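Local coordinates for Lys-gingipain catalytic subunit (Porphyromonas gingivalis, PDB 6I9A), which cleaves proteins after lysine as a secreted cysteine protease, degrading hemoglobin, collagen and immunoglobulins, at residues 170-180 against 303-314; 287-296 against 335-346. All coordinates share one frame; numbering follows the deposited sequence.

Contact 1 of 2, residues 170-180 against 303-314; sequences PTIKYGMQYYY and PTFEGTSMGSYD. With NA (sodium ion), chain F.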
loop_
_atom_site.group_PDB
_atom_site.type_symbol
_atom_site.label_atom_id
_atom_site.label_comp_id
_atom_site.label_asym_id
_atom_site.label_seq_id
_atom_site.Cartn_x
_atom_site.Cartn_y
_atom_site.Cartn_z
ATOM N N PRO A 170 17.654 3.383 -17.060
ATOM C CA PRO A 170 16.658 4.415 -17.421
ATOM C C PRO A 170 15.514 4.496 -16.412
ATOM O O PRO A 170 15.020 5.582 -16.131
ATOM C CB PRO A 170 16.186 3.998 -18.842
ATOM C CG PRO A 170 17.390 3.233 -19.399
ATOM C CD PRO A 170 18.010 2.529 -18.229
ATOM N N THR A 171 15.078 3.333 -15.862
ATOM C CA THR A 171 13.989 3.351 -14.857
ATOM C C THR A 171 14.398 4.185 -13.640
ATOM O O THR A 171 13.679 5.125 -13.241
ATOM C CB THR A 171 13.678 1.937 -14.399
ATOM O OG1 THR A 171 13.173 1.150 -15.493
ATOM C CG2 THR A 171 12.618 1.934 -13.288
ATOM N N ILE A 172 15.550 3.837 -13.039
ATOM C CA ILE A 172 15.942 4.521 -11.793
ATOM C C ILE A 172 16.294 5.978 -12.082
ATOM O O ILE A 172 15.949 6.865 -11.284
ATOM C CB ILE A 172 17.124 3.737 -11.162
ATOM C CG1 ILE A 172 16.718 2.307 -10.772
ATOM C CG2 ILE A 172 17.725 4.512 -9.962
ATOM C CD1 ILE A 172 15.531 2.158 -9.901
ATOM N N LYS A 173 16.923 6.261 -13.226
ATOM C CA LYS A 173 17.250 7.643 -13.586
ATOM C C LYS A 173 15.999 8.484 -13.749
ATOM O O LYS A 173 16.005 9.674 -13.407
ATOM C CB LYS A 173 18.133 7.703 -14.827
ATOM C CG LYS A 173 19.549 7.167 -14.577
ATOM C CD LYS A 173 20.370 7.131 -15.886
ATOM C CE LYS A 173 21.829 6.809 -15.591
ATOM N NZ LYS A 173 22.623 6.814 -16.848
ATOM N N TYR A 174 14.920 7.934 -14.317
ATOM C CA TYR A 174 13.657 8.680 -14.452
ATOM C C TYR A 174 13.119 9.025 -13.056
ATOM O O TYR A 174 12.778 10.164 -12.785
ATOM C CB TYR A 174 12.645 7.786 -15.224
ATOM C CG TYR A 174 11.295 8.436 -15.418
ATOM C CD1 TYR A 174 10.984 9.117 -16.603
ATOM C CD2 TYR A 174 10.320 8.362 -14.428
ATOM C CE1 TYR A 174 9.724 9.664 -16.809
ATOM C CE2 TYR A 174 9.052 8.929 -14.615
ATOM C CZ TYR A 174 8.773 9.580 -15.800
ATOM O OH TYR A 174 7.550 10.136 -16.047
ATOM N N GLY A 175 13.085 8.029 -12.164
ATOM C CA GLY A 175 12.658 8.285 -10.787
ATOM C C GLY A 175 13.444 9.406 -10.108
ATOM O O GLY A 175 12.861 10.289 -9.446
ATOM N N MET A 176 14.747 9.361 -10.239
ATOM C CA MET A 176 15.602 10.393 -9.648
ATOM C C MET A 176 15.467 11.755 -10.304
ATOM O O MET A 176 15.483 12.779 -9.618
ATOM C CB MET A 176 17.087 9.957 -9.674
ATOM C CG MET A 176 17.346 8.724 -8.838
ATOM S SD MET A 176 19.070 8.309 -8.670
ATOM C CE MET A 176 19.504 8.016 -10.289
ATOM N N GLN A 177 15.319 11.800 -11.628
ATOM C CA GLN A 177 15.211 13.068 -12.311
ATOM C C GLN A 177 13.995 13.793 -11.821
ATOM O O GLN A 177 14.045 15.001 -11.577
ATOM C CB GLN A 177 15.112 12.852 -13.833
ATOM C CG GLN A 177 14.811 14.147 -14.552
ATOM C CD GLN A 177 14.931 14.066 -16.029
ATOM O OE1 GLN A 177 15.353 13.049 -16.587
ATOM N NE2 GLN A 177 14.624 15.175 -16.677
ATOM N N TYR A 178 12.829 13.096 -11.793
ATOM C CA TYR A 178 11.599 13.808 -11.548
ATOM C C TYR A 178 11.166 13.863 -10.099
ATOM O O TYR A 178 10.434 14.819 -9.777
ATOM C CB TYR A 178 10.490 13.163 -12.411
ATOM C CG TYR A 178 10.740 13.458 -13.876
ATOM C CD1 TYR A 178 10.649 14.762 -14.370
ATOM C CD2 TYR A 178 11.173 12.454 -14.761
ATOM C CE1 TYR A 178 10.970 15.056 -15.685
ATOM C CE2 TYR A 178 11.429 12.737 -16.098
ATOM C CZ TYR A 178 11.336 14.043 -16.548
ATOM O OH TYR A 178 11.536 14.290 -17.889
ATOM N N TYR A 179 11.523 12.874 -9.261
ATOM C CA TYR A 179 10.879 12.802 -7.941
ATOM C C TYR A 179 11.844 12.561 -6.780
ATOM O O TYR A 179 11.752 13.268 -5.785
ATOM C CB TYR A 179 9.829 11.674 -7.968
ATOM C CG TYR A 179 8.851 11.863 -9.111
ATOM C CD1 TYR A 179 8.036 12.993 -9.183
ATOM C CD2 TYR A 179 8.755 10.926 -10.146
ATOM C CE1 TYR A 179 7.143 13.181 -10.232
ATOM C CE2 TYR A 179 7.855 11.100 -11.196
ATOM C CZ TYR A 179 7.074 12.248 -11.239
ATOM O OH TYR A 179 6.200 12.473 -12.285
ATOM N N TYR A 180 12.687 11.525 -6.868
ATOM C CA TYR A 180 13.579 11.168 -5.753
ATOM C C TYR A 180 14.829 12.017 -5.824
ATOM O O TYR A 180 15.870 11.617 -6.354
ATOM C CB TYR A 180 13.883 9.658 -5.799
ATOM C CG TYR A 180 12.628 8.834 -5.604
ATOM C CD1 TYR A 180 11.996 8.779 -4.364
ATOM C CD2 TYR A 180 12.097 8.075 -6.646
ATOM C CE1 TYR A 180 10.816 8.049 -4.179
ATOM C CE2 TYR A 180 10.926 7.332 -6.468
ATOM C CZ TYR A 180 10.287 7.328 -5.243
ATOM O OH TYR A 180 9.101 6.641 -5.051
ATOM N N PRO A 303 13.664 7.867 -20.898
ATOM C CA PRO A 303 12.311 8.454 -21.006
ATOM C C PRO A 303 12.217 9.794 -20.318
ATOM O O PRO A 303 12.945 10.066 -19.347
ATOM C CB PRO A 303 11.460 7.442 -20.246
ATOM C CG PRO A 303 12.424 6.783 -19.270
ATOM C CD PRO A 303 13.726 6.731 -19.957
ATOM N N THR A 304 11.312 10.648 -20.818
ATOM C CA THR A 304 10.987 11.891 -20.147
ATOM C C THR A 304 9.524 11.903 -19.767
ATOM O O THR A 304 8.710 11.089 -20.238
ATOM C CB THR A 304 11.286 13.094 -21.004
ATOM O OG1 THR A 304 10.443 13.050 -22.154
ATOM C CG2 THR A 304 12.784 13.160 -21.371
ATOM N N PHE A 305 9.172 12.857 -18.897
ATOM C CA PHE A 305 7.812 12.971 -18.422
ATOM C C PHE A 305 6.837 13.268 -19.578
ATOM O O PHE A 305 5.736 12.688 -19.642
ATOM C CB PHE A 305 7.766 14.070 -17.332
ATOM C CG PHE A 305 6.385 14.236 -16.770
ATOM C CD1 PHE A 305 5.936 13.410 -15.763
ATOM C CD2 PHE A 305 5.510 15.193 -17.289
ATOM C CE1 PHE A 305 4.639 13.549 -15.238
ATOM C CE2 PHE A 305 4.213 15.349 -16.773
ATOM C CZ PHE A 305 3.780 14.511 -15.759
ATOM N N GLU A 306 7.257 14.124 -20.521
ATOM C CA GLU A 306 6.410 14.509 -21.663
ATOM C C GLU A 306 6.234 13.434 -22.664
ATOM O O GLU A 306 5.270 13.469 -23.427
ATOM C CB GLU A 306 7.009 15.721 -22.425
ATOM C CG GLU A 306 6.918 17.056 -21.720
ATOM C CD GLU A 306 7.666 17.098 -20.408
ATOM O OE1 GLU A 306 8.810 16.580 -20.315
ATOM O OE2 GLU A 306 7.052 17.588 -19.436
ATOM N N GLY A 307 7.144 12.489 -22.719
ATOM C CA GLY A 307 7.068 11.451 -23.738
ATOM C C GLY A 307 6.546 10.120 -23.249
ATOM O O GLY A 307 6.578 9.169 -24.029
ATOM N N THR A 308 6.064 10.047 -21.982
ATOM C CA THR A 308 5.535 8.796 -21.438
ATOM C C THR A 308 4.189 9.082 -20.808
ATOM O O THR A 308 3.886 10.220 -20.420
ATOM C CB THR A 308 6.502 8.150 -20.413
ATOM O OG1 THR A 308 6.753 9.078 -19.360
ATOM C CG2 THR A 308 7.822 7.688 -21.033
ATOM N N SER A 309 3.382 8.025 -20.634
ATOM C CA SER A 309 2.168 8.142 -19.856
ATOM C C SER A 309 2.495 8.031 -18.366
ATOM O O SER A 309 3.675 7.904 -17.968
ATOM C CB SER A 309 1.156 7.098 -20.302
ATOM O OG SER A 309 1.503 5.781 -19.905
ATOM N N MET A 310 1.458 8.023 -17.534
ATOM C CA MET A 310 1.684 7.962 -16.099
ATOM C C MET A 310 2.096 6.548 -15.642
ATOM O O MET A 310 1.403 5.553 -15.882
ATOM C CB MET A 310 0.379 8.359 -15.389
ATOM C CG MET A 310 0.588 8.503 -13.881
ATOM S SD MET A 310 -0.922 8.683 -12.894
ATOM C CE MET A 310 -1.588 7.010 -13.013
ATOM N N GLY A 311 3.226 6.457 -14.936
ATOM C CA GLY A 311 3.629 5.202 -14.324
ATOM C C GLY A 311 3.556 5.299 -12.821
ATOM O O GLY A 311 2.990 6.256 -12.254
ATOM N N SER A 312 4.077 4.266 -12.149
ATOM C CA SER A 312 3.958 4.198 -10.691
ATOM C C SER A 312 4.681 5.363 -10.002
ATOM O O SER A 312 4.145 5.938 -9.049
ATOM C CB SER A 312 4.469 2.866 -10.169
ATOM O OG SER A 312 5.875 2.780 -10.342
ATOM N N TYR A 313 5.871 5.737 -10.464
ATOM C CA TYR A 313 6.559 6.886 -9.830
ATOM C C TYR A 313 5.741 8.178 -9.992
ATOM O O TYR A 313 5.535 8.925 -9.036
ATOM C CB TYR A 313 7.948 7.113 -10.428
ATOM C CG TYR A 313 8.998 6.028 -10.279
ATOM C CD1 TYR A 313 9.105 5.268 -9.123
ATOM C CD2 TYR A 313 9.946 5.837 -11.264
ATOM C CE1 TYR A 313 10.145 4.345 -8.956
ATOM C CE2 TYR A 313 10.997 4.940 -11.096
ATOM C CZ TYR A 313 11.094 4.202 -9.941
ATOM O OH TYR A 313 12.164 3.367 -9.815
ATOM N N ASP A 314 5.244 8.407 -11.211
ATOM C CA ASP A 314 4.458 9.610 -11.485
ATOM C C ASP A 314 3.238 9.664 -10.581
ATOM O O ASP A 314 2.921 10.722 -9.996
ATOM C CB ASP A 314 3.966 9.649 -12.938
ATOM C CG ASP A 314 5.009 9.668 -14.024
ATOM O OD1 ASP A 314 6.019 10.433 -13.874
ATOM O OD2 ASP A 314 4.834 8.942 -15.032
HETATM NA NA NA F . 5.730 8.848 -17.198
HETATM O O HOH W 1 14.274 10.562 -17.080
HETATM O O HOH W 2 3.533 12.982 -11.466
HETATM O O HOH W 3 4.555 10.923 -17.735
#

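Contact 2 of 2, residues 287-296 against 335-346; sequences EDYYWSVGAN and AATHAGNIGNIT. With NA (sodium ion), chain F; H8E (benzyl-N-[(2S)-1-[[(3S)-7-amino-1-(benzylamino)-1,2-dioxoheptan-3-yl]amino]-5-(2-methyl-2-phenylhydrazinyl)-1,5-dioxopentan-2-yl]carbamate), chain I.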
loop_
_atom_site.group_PDB
_atom_site.type_symbol
_atom_site.label_atom_id
_atom_site.label_comp_id
_atom_site.label_asym_id
_atom_site.label_seq_id
_atom_site.Cartn_x
_atom_site.Cartn_y
_atom_site.Cartn_z
ATOM N N GLU A 287 7.165 -4.927 -19.454
ATOM C CA GLU A 287 6.045 -4.451 -18.627
ATOM C C GLU A 287 6.556 -3.795 -17.348
ATOM O O GLU A 287 5.953 -2.811 -16.949
ATOM C CB GLU A 287 5.060 -5.553 -18.289
ATOM C CG GLU A 287 3.964 -5.798 -19.320
ATOM C CD GLU A 287 4.333 -6.632 -20.527
ATOM O OE1 GLU A 287 5.540 -6.872 -20.772
ATOM O OE2 GLU A 287 3.375 -7.062 -21.233
ATOM N N ASP A 288 7.636 -4.308 -16.714
ATOM C CA ASP A 288 8.098 -3.627 -15.495
ATOM C C ASP A 288 8.621 -2.229 -15.810
ATOM O O ASP A 288 8.554 -1.324 -14.968
ATOM C CB ASP A 288 9.191 -4.419 -14.784
ATOM C CG ASP A 288 8.738 -5.489 -13.814
ATOM O OD1 ASP A 288 7.490 -5.688 -13.655
ATOM O OD2 ASP A 288 9.615 -6.076 -13.167
ATOM N N TYR A 289 9.222 -2.037 -17.016
ATOM C CA TYR A 289 9.690 -0.698 -17.413
ATOM C C TYR A 289 8.495 0.278 -17.420
ATOM O O TYR A 289 8.541 1.339 -16.832
ATOM C CB TYR A 289 10.399 -0.819 -18.756
ATOM C CG TYR A 289 11.077 0.394 -19.336
ATOM C CD1 TYR A 289 11.741 1.327 -18.527
ATOM C CD2 TYR A 289 11.233 0.511 -20.710
ATOM C CE1 TYR A 289 12.483 2.362 -19.103
ATOM C CE2 TYR A 289 12.020 1.498 -21.277
ATOM C CZ TYR A 289 12.639 2.423 -20.471
ATOM O OH TYR A 289 13.430 3.438 -21.016
ATOM N N TYR A 290 7.445 -0.112 -18.126
ATOM C CA TYR A 290 6.265 0.747 -18.189
ATOM C C TYR A 290 5.644 0.936 -16.817
ATOM O O TYR A 290 5.205 2.037 -16.477
ATOM C CB TYR A 290 5.176 0.142 -19.131
ATOM C CG TYR A 290 5.715 -0.262 -20.492
ATOM C CD1 TYR A 290 6.515 0.604 -21.228
ATOM C CD2 TYR A 290 5.369 -1.482 -21.059
ATOM C CE1 TYR A 290 7.027 0.227 -22.465
ATOM C CE2 TYR A 290 5.851 -1.859 -22.306
ATOM C CZ TYR A 290 6.669 -0.992 -23.007
ATOM O OH TYR A 290 7.149 -1.383 -24.237
ATOM N N TRP A 291 5.626 -0.153 -16.024
ATOM C CA TRP A 291 5.062 -0.104 -14.663
ATOM C C TRP A 291 5.622 1.055 -13.878
ATOM O O TRP A 291 4.889 1.841 -13.296
ATOM C CB TRP A 291 5.359 -1.448 -14.003
ATOM C CG TRP A 291 4.575 -1.809 -12.785
ATOM C CD1 TRP A 291 3.529 -2.682 -12.754
ATOM C CD2 TRP A 291 4.850 -1.465 -11.414
ATOM N NE1 TRP A 291 3.124 -2.896 -11.466
ATOM C CE2 TRP A 291 3.937 -2.185 -10.612
ATOM C CE3 TRP A 291 5.800 -0.651 -10.780
ATOM C CZ2 TRP A 291 3.958 -2.147 -9.218
ATOM C CZ3 TRP A 291 5.774 -0.550 -9.392
ATOM C CH2 TRP A 291 4.882 -1.312 -8.619
ATOM N N SER A 292 6.956 1.213 -13.903
ATOM C CA SER A 292 7.584 2.286 -13.135
ATOM C C SER A 292 7.556 3.634 -13.787
ATOM O O SER A 292 7.323 4.639 -13.094
ATOM C CB SER A 292 9.040 1.974 -12.795
ATOM O OG SER A 292 9.137 0.842 -11.937
ATOM N N VAL A 293 7.826 3.731 -15.111
ATOM C CA VAL A 293 8.023 5.007 -15.795
ATOM C C VAL A 293 6.792 5.532 -16.517
ATOM O O VAL A 293 6.632 6.756 -16.674
ATOM C CB VAL A 293 9.163 4.772 -16.818
ATOM C CG1 VAL A 293 9.264 5.874 -17.853
ATOM C CG2 VAL A 293 10.496 4.603 -16.092
ATOM N N GLY A 294 5.963 4.604 -17.022
ATOM C CA GLY A 294 4.832 4.931 -17.889
ATOM C C GLY A 294 5.008 4.234 -19.225
ATOM O O GLY A 294 6.103 3.786 -19.607
ATOM N N ALA A 295 3.880 4.105 -19.933
ATOM C CA ALA A 295 3.938 3.592 -21.307
ATOM C C ALA A 295 4.654 4.586 -22.229
ATOM O O ALA A 295 4.868 5.756 -21.888
ATOM C CB ALA A 295 2.535 3.315 -21.820
ATOM N N ASN A 296 4.986 4.094 -23.435
ATOM C CA ASN A 296 5.762 4.879 -24.450
ATOM C C ASN A 296 7.233 5.035 -24.036
ATOM O O ASN A 296 7.962 5.750 -24.692
ATOM C CB ASN A 296 5.155 6.229 -24.853
ATOM C CG ASN A 296 4.203 6.102 -26.003
ATOM O OD1 ASN A 296 4.378 5.214 -26.878
ATOM N ND2 ASN A 296 3.161 6.939 -26.006
ATOM N N ALA A 335 -0.186 1.379 -16.234
ATOM C CA ALA A 335 0.785 1.727 -17.274
ATOM C C ALA A 335 1.104 0.503 -18.144
ATOM O O ALA A 335 1.210 0.645 -19.379
ATOM C CB ALA A 335 2.056 2.271 -16.616
ATOM N N ALA A 336 1.281 -0.678 -17.528
ATOM C CA ALA A 336 1.545 -1.862 -18.329
ATOM C C ALA A 336 0.343 -2.160 -19.244
ATOM O O ALA A 336 0.512 -2.666 -20.363
ATOM C CB ALA A 336 1.816 -3.040 -17.407
ATOM N N THR A 337 -0.892 -1.861 -18.758
ATOM C CA THR A 337 -2.079 -2.096 -19.563
ATOM C C THR A 337 -2.124 -1.080 -20.694
ATOM O O THR A 337 -2.429 -1.438 -21.865
ATOM C CB THR A 337 -3.330 -1.967 -18.661
ATOM O OG1 THR A 337 -3.214 -2.904 -17.568
ATOM C CG2 THR A 337 -4.591 -2.328 -19.417
ATOM N N HIS A 338 -1.879 0.193 -20.399
ATOM C CA HIS A 338 -1.915 1.235 -21.406
ATOM C C HIS A 338 -0.917 0.947 -22.511
ATOM O O HIS A 338 -1.208 1.180 -23.702
ATOM C CB HIS A 338 -1.621 2.612 -20.752
ATOM C CG HIS A 338 -1.821 3.758 -21.653
ATOM N ND1 HIS A 338 -3.054 4.031 -22.191
ATOM C CD2 HIS A 338 -0.938 4.699 -22.052
ATOM C CE1 HIS A 338 -2.897 5.148 -22.895
ATOM N NE2 HIS A 338 -1.626 5.584 -22.824
ATOM N N ALA A 339 0.282 0.440 -22.168
ATOM C CA ALA A 339 1.300 0.101 -23.169
ATOM C C ALA A 339 0.734 -0.854 -24.214
ATOM O O ALA A 339 0.938 -0.683 -25.413
ATOM C CB ALA A 339 2.507 -0.496 -22.456
ATOM N N GLY A 340 -0.011 -1.879 -23.748
ATOM C CA GLY A 340 -0.652 -2.805 -24.687
ATOM C C GLY A 340 -1.700 -2.096 -25.537
ATOM O O GLY A 340 -1.811 -2.317 -26.749
ATOM N N ASN A 341 -2.489 -1.224 -24.914
ATOM C CA ASN A 341 -3.568 -0.534 -25.628
ATOM C C ASN A 341 -3.081 0.394 -26.709
ATOM O O ASN A 341 -3.789 0.615 -27.696
ATOM C CB ASN A 341 -4.415 0.292 -24.662
ATOM C CG ASN A 341 -5.254 -0.539 -23.749
ATOM O OD1 ASN A 341 -5.449 -1.741 -23.980
ATOM N ND2 ASN A 341 -5.712 0.027 -22.634
ATOM N N ILE A 342 -1.870 0.913 -26.566
ATOM C CA ILE A 342 -1.354 1.896 -27.535
ATOM C C ILE A 342 -0.379 1.222 -28.521
ATOM O O ILE A 342 0.114 1.917 -29.413
ATOM C CB ILE A 342 -0.751 3.164 -26.873
ATOM C CG1 ILE A 342 0.549 2.839 -26.140
ATOM C CG2 ILE A 342 -1.804 3.823 -25.982
ATOM C CD1 ILE A 342 1.227 4.112 -25.515
ATOM N N GLY A 343 -0.141 -0.071 -28.366
ATOM C CA GLY A 343 0.679 -0.802 -29.343
ATOM C C GLY A 343 2.157 -0.827 -29.056
ATOM O O GLY A 343 2.943 -1.151 -29.938
ATOM N N ASN A 344 2.576 -0.471 -27.823
ATOM C CA ASN A 344 3.981 -0.627 -27.484
ATOM C C ASN A 344 4.393 -2.099 -27.450
ATOM O O ASN A 344 3.536 -2.981 -27.377
ATOM C CB ASN A 344 4.219 -0.088 -26.053
ATOM C CG ASN A 344 4.074 1.381 -25.845
ATOM O OD1 ASN A 344 3.999 1.802 -24.681
ATOM N ND2 ASN A 344 4.068 2.210 -26.910
ATOM N N ILE A 345 5.696 -2.387 -27.450
ATOM C CA ILE A 345 6.190 -3.767 -27.305
ATOM C C ILE A 345 5.721 -4.281 -25.951
ATOM O O ILE A 345 5.942 -3.629 -24.924
ATOM C CB ILE A 345 7.734 -3.735 -27.378
ATOM C CG1 ILE A 345 8.182 -3.393 -28.811
ATOM C CG2 ILE A 345 8.342 -5.079 -26.945
ATOM C CD1 ILE A 345 9.726 -3.105 -28.865
ATOM N N THR A 346 5.140 -5.440 -25.915
ATOM C CA THR A 346 4.760 -6.079 -24.664
ATOM C C THR A 346 5.349 -7.494 -24.638
ATOM O O THR A 346 5.537 -8.129 -25.677
ATOM C CB THR A 346 3.254 -6.051 -24.434
ATOM O OG1 THR A 346 2.598 -6.745 -25.466
ATOM C CG2 THR A 346 2.673 -4.637 -24.283
HETATM NA NA NA F . 5.730 8.848 -17.198
HETATM C CAQ H8E I . 16.468 -16.169 -10.110
HETATM C CAK H8E I . 17.605 -16.243 -9.278
HETATM C CAH H8E I . 18.812 -15.680 -9.697
HETATM C CAL H8E I . 18.927 -15.059 -10.937
HETATM C CAR H8E I . 17.797 -15.020 -11.739
HETATM C CBO H8E I . 16.562 -15.519 -11.349
HETATM C CBA H8E I . 15.490 -15.465 -12.264
HETATM N NBE H8E I . 14.733 -14.204 -12.193
HETATM C CBL H8E I . 14.136 -13.639 -13.278
HETATM O OAE H8E I . 14.295 -14.098 -14.416
HETATM C CBN H8E I . 13.277 -12.408 -13.006
HETATM O OAG H8E I . 13.535 -11.844 -11.897
HETATM C CBS H8E I . 13.207 -11.465 -14.247
HETATM C CBB H8E I . 12.794 -10.031 -13.894
HETATM C CAY H8E I . 12.843 -9.083 -15.095
HETATM C CAX H8E I . 12.200 -7.713 -14.858
HETATM C CAW H8E I . 13.038 -6.832 -13.939
HETATM N NAB H8E I . 12.365 -5.507 -13.786
HETATM N NBG H8E I . 12.346 -11.982 -15.319
HETATM C C H8E I . 12.723 -12.264 -16.566
HETATM O O H8E I . 13.863 -12.185 -17.004
HETATM C CA H8E I . 11.609 -12.899 -17.389
HETATM N N H8E I . 11.812 -12.732 -18.825
HETATM C CBK H8E I . 11.729 -11.524 -19.437
HETATM O OAD H8E I . 11.601 -10.499 -18.753
HETATM O OBI H8E I . 11.803 -11.549 -20.714
HETATM C CBD H8E I . 11.815 -10.275 -21.457
HETATM C CBP H8E I . 12.152 -10.489 -22.864
HETATM C CAS H8E I . 11.173 -10.557 -23.856
HETATM C CAM H8E I . 11.479 -10.744 -25.239
HETATM C CAI H8E I . 12.838 -10.935 -25.543
HETATM C CAN H8E I . 13.801 -10.935 -24.544
HETATM C CAT H8E I . 13.484 -10.713 -23.215
HETATM C CB H8E I . 11.531 -14.400 -17.068
HETATM C CG H8E I . 12.846 -15.163 -17.379
HETATM C CD H8E I . 12.859 -16.510 -16.719
HETATM O OE1 H8E I . 12.301 -17.473 -17.249
HETATM N NE2 H8E I . 13.459 -16.496 -15.515
HETATM N NBT H8E I . 13.444 -17.604 -14.653
HETATM C CAA H8E I . 12.755 -17.309 -13.368
HETATM C CBQ H8E I . 14.609 -18.427 -14.722
HETATM C CAU H8E I . 15.037 -19.202 -13.633
HETATM C CAO H8E I . 16.143 -20.038 -13.754
HETATM C CAJ H8E I . 16.841 -20.102 -14.954
HETATM C CAP H8E I . 16.458 -19.311 -16.028
HETATM C CAV H8E I . 15.332 -18.492 -15.921
HETATM O O HOH W 4 0.987 -5.389 -21.302
HETATM O O HOH W 3 4.555 10.923 -17.735
#

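Contact 1 of 2, residues 170-180 against 303-314
Tyr174 and Asp314 meet at a sodium ion that joins helix 163-178 to the loop 303-311 and the start of helix 312-317. Tyr174 OH binds the metal at 2.5 Å and Asp314 OD2 at 2.4 Å; Thr308 OG1, the carbonyl of Ser309, a water and the carbonyl of Val293 complete six ligands. The Tyr174 ring stands out from the side of its helix toward the loop, CG anti to the backbone N (chi1 179°), and so brings the hydroxyl to the ion.

Hydrogen bonds fix the ligands. Tyr179 OH donates to Asp314 OD1 over 2.6 Å, on the anti side of the carboxylate, whose plane stands 76° from the tyrosine ring. The other oxygen, OD2, also takes the backbone N-H of Gly311, so both carboxylate oxygens are engaged and the group's rotation is set. Thr308 OG1, a metal ligand, donates its proton to Thr304 O. Farther out, Phe305 N gives a nearly straight bond to Tyr178 OH (2.9 Å), and a water links Gln177 OE1 with Pro303 O.

Packing of rings fills the rest. Phe305 CB lies over one face of the Tyr178 ring in a CH-pi contact, while the Pro303 ring brings CG to 3.8 Å from Tyr174 CD1. Tyr313 is a knob in the hole formed by Thr171, Ile172, Tyr174 and Gly175; its CD2 comes within 3.7 Å of Gly175 CA, where the helix carries no side chain. Tyr180 turns its edge toward the Tyr313 face in an offset edge-to-face pair, the planes 81° apart, and Tyr313 OH finds its polar partner in Asn212. This is a six-coordinate sodium site of two backbone carbonyls, two hydroxyls, one carboxylate and a water, set between helices of the C25 peptidase domain.

Contact 2 of 2, residues 287-296 against 335-346
With chi1 at -50°, Tyr290 holds CG anti to its own carbonyl carbon and lays its ring against helix 325-342; Asn344, similarly turned at chi1 -68°, sends its amide back toward Ala295 and Asn296. The two segments form a helix-helix packing in the catalytic domain, the axes 8.0 Å apart at closest approach and 115° between their directions. Small residues allow this proximity: Ala339 CB makes a CH-pi contact over one face of the Tyr290 ring, toward its rim, 3.3 Å from CD2, and Ala335 CB rests against Tyr290 O. Ala295 CB fits beside Ala339 and the edge of the His338 ring.

Helix 325-342 ends in a Schellman motif at Gly343, and the chain beyond it turns back toward helix 285-293. There Tyr290 OH donates to Ile345 O (2.6 Å), in the carbonyl plane and on a lone pair. Asn296 N donates to Asn344 OD1 over 2.8 Å. At the far end of the interface the Glu287 side chain, bent at chi2, passes Thr346 CB; its carboxylate is held by the backbone N-H groups of His347 and Gly349, and a water ties OE2 to Ala336 O. One residue on, Asp288 OD2 accepts a hydrogen bond from the inhibitor's lysine-like amine. Asn344 ND2 returns a bond of 3.0 Å to Asn296 OD1, approaching from above the plane of that carbonyl.

Overall arrangement
The centres of contacts 1 and 2 lie about 13 Å apart, on the same side of the chain's centre, and their segments alternate along the chain: 170-180, 287-296, 303-314, 335-346. Helices 285-293, 312-317 and 325-342 follow one another in sequence; contact 2 packs two helices of this later region on each other, and contact 1 sets its middle part against the earlier helix 163-178. The contacts touch through probable hydrogen bonds, Ser312 N to Trp291 O and Ala295 N to Ser309 OG, and share the sodium ion and its water. Helix 285-293 connects the metal at its C-terminal end with the inhibitor pocket, where Asp288 takes the lysine-like amine, consistent with the preference for lysine at P1.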